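Local atomic coordinates of flagellin hook IN motif family (Aeromonas hydrophila subsp. hydrophila, PDB entry 6XI1), a protein that probably forms part of the calcium-stiffened extender region of an RTX adhesin, a chain of tandem beta-sandwich repeats that projects the adhesin toward its target. Residues A[86-91]-A[106-111]. Sequence-based numbering, arbitrary orientation.
Sequences WTYNVD and ETFTVA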
# COMPACT_ATOMS: atom_id res chain seq x y z
N TRP A 86 -53.42 -46.12 35.24
CA TRP A 86 -53.36 -44.68 34.86
C TRP A 86 -52.28 -44.44 33.80
O TRP A 86 -51.27 -45.17 33.74
CB TRP A 86 -53.19 -43.73 36.07
CG TRP A 86 -51.97 -43.94 36.90
CD1 TRP A 86 -51.91 -44.57 38.10
CD2 TRP A 86 -50.64 -43.44 36.64
NE1 TRP A 86 -50.64 -44.56 38.59
CE2 TRP A 86 -49.83 -43.87 37.72
CE3 TRP A 86 -50.06 -42.68 35.62
CZ2 TRP A 86 -48.47 -43.57 37.80
CZ3 TRP A 86 -48.71 -42.40 35.69
CH2 TRP A 86 -47.93 -42.84 36.75
N THR A 87 -52.59 -43.49 32.93
CA THR A 87 -51.73 -43.02 31.83
C THR A 87 -51.64 -41.50 31.96
O THR A 87 -52.68 -40.85 31.95
CB THR A 87 -52.29 -43.44 30.47
OG1 THR A 87 -52.47 -44.85 30.57
CG2 THR A 87 -51.40 -43.07 29.30
N TYR A 88 -50.41 -40.99 32.05
CA TYR A 88 -50.13 -39.54 31.92
C TYR A 88 -49.64 -39.27 30.50
O TYR A 88 -48.77 -40.03 30.00
CB TYR A 88 -49.12 -39.10 32.97
CG TYR A 88 -48.65 -37.68 32.78
CD1 TYR A 88 -49.34 -36.62 33.35
CD2 TYR A 88 -47.54 -37.41 32.00
CE1 TYR A 88 -48.89 -35.31 33.21
CE2 TYR A 88 -47.11 -36.10 31.81
CZ TYR A 88 -47.77 -35.05 32.44
OH TYR A 88 -47.34 -33.75 32.28
N ASN A 89 -50.20 -38.23 29.87
CA ASN A 89 -49.81 -37.75 28.52
C ASN A 89 -49.59 -36.23 28.58
O ASN A 89 -50.38 -35.55 29.22
CB ASN A 89 -50.86 -38.06 27.45
CG ASN A 89 -50.92 -39.53 27.11
OD1 ASN A 89 -49.90 -40.16 26.83
ND2 ASN A 89 -52.10 -40.09 27.18
N VAL A 90 -48.51 -35.75 27.97
CA VAL A 90 -48.30 -34.30 27.74
C VAL A 90 -47.68 -34.12 26.35
O VAL A 90 -46.80 -34.94 25.98
CB VAL A 90 -47.49 -33.64 28.87
CG1 VAL A 90 -46.07 -34.18 28.94
CG2 VAL A 90 -47.48 -32.12 28.77
N ASP A 91 -48.16 -33.12 25.60
CA ASP A 91 -47.55 -32.72 24.30
C ASP A 91 -46.10 -32.31 24.57
O ASP A 91 -45.89 -31.37 25.35
CB ASP A 91 -48.33 -31.58 23.64
CG ASP A 91 -49.69 -31.99 23.10
OD1 ASP A 91 -49.85 -33.18 22.75
OD2 ASP A 91 -50.57 -31.14 23.05
N GLU A 106 -46.55 -31.98 38.40
CA GLU A 106 -48.01 -31.93 38.21
C GLU A 106 -48.62 -33.08 38.99
O GLU A 106 -48.02 -34.18 39.05
CB GLU A 106 -48.37 -32.04 36.73
CG GLU A 106 -47.54 -31.12 35.84
CD GLU A 106 -48.03 -31.00 34.41
OE1 GLU A 106 -48.63 -31.97 33.87
OE2 GLU A 106 -47.83 -29.93 33.84
N THR A 107 -49.79 -32.83 39.58
CA THR A 107 -50.50 -33.84 40.42
C THR A 107 -51.89 -34.06 39.86
O THR A 107 -52.48 -33.13 39.34
CB THR A 107 -50.61 -33.41 41.88
OG1 THR A 107 -51.39 -32.22 41.82
CG2 THR A 107 -49.26 -33.24 42.53
N PHE A 108 -52.39 -35.29 39.97
CA PHE A 108 -53.73 -35.67 39.49
C PHE A 108 -54.39 -36.49 40.59
O PHE A 108 -53.73 -37.35 41.22
CB PHE A 108 -53.64 -36.41 38.16
CG PHE A 108 -52.93 -35.62 37.10
CD1 PHE A 108 -51.54 -35.57 37.07
CD2 PHE A 108 -53.64 -34.89 36.18
CE1 PHE A 108 -50.89 -34.80 36.12
CE2 PHE A 108 -52.99 -34.14 35.20
CZ PHE A 108 -51.61 -34.11 35.18
N THR A 109 -55.63 -36.15 40.87
CA THR A 109 -56.42 -36.78 41.95
C THR A 109 -57.33 -37.82 41.30
O THR A 109 -58.05 -37.46 40.36
CB THR A 109 -57.17 -35.73 42.77
OG1 THR A 109 -56.17 -34.92 43.40
CG2 THR A 109 -58.06 -36.36 43.81
N VAL A 110 -57.23 -39.07 41.74
CA VAL A 110 -58.15 -40.17 41.29
C VAL A 110 -58.97 -40.62 42.51
O VAL A 110 -58.54 -40.36 43.65
CB VAL A 110 -57.39 -41.33 40.62
CG1 VAL A 110 -56.74 -40.89 39.31
CG2 VAL A 110 -56.37 -41.94 41.55
N ALA A 111 -60.08 -41.33 42.27
CA ALA A 111 -61.03 -41.76 43.33
C ALA A 111 -61.55 -43.18 43.09
O ALA A 111 -61.80 -43.56 41.90
CB ALA A 111 -62.18 -40.78 43.43
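Tyr88 meets Glu106 and Phe108 in a buried side-chain contact across the interior of the first beta-sandwich repeat, between strands 85-91 and 103-111, which are not hydrogen-bonded to each other: the CA atoms of Tyr88 and Phe108 lie 9.2 Å apart. A chi1 of 172° swings the Tyr88 ring away from its own backbone N and into the core. Tyr88 OH donates a 2.7 Å hydrogen bond to Glu106 OE1, approaching from well above the carboxylate plane. Tyrosine suits this place because its ring fills apolar space while its hydroxyl serves the buried acid. Glu106 extends beyond CG to present that oxygen, which also accepts from Gly76 N; Glu106 OE2 accepts a hydrogen bond from Leu75 N and forms a salt bridge with Lys104, so the carboxylate is gripped on both oxygens and is probably ionised. Phe108, purely apolar, brings its outer ring carbons to the edge of the tyrosine, with Tyr88 CE1 3.6 Å from Phe108 CE1 and the ring planes inclined at 65°. Ile122 and Ile124 also touch Tyr88, while Leu78 touches Phe108. Such aromatic and aliphatic packing between facing strands is consistent with the beta-sandwich of bacterial cadherin-like domains.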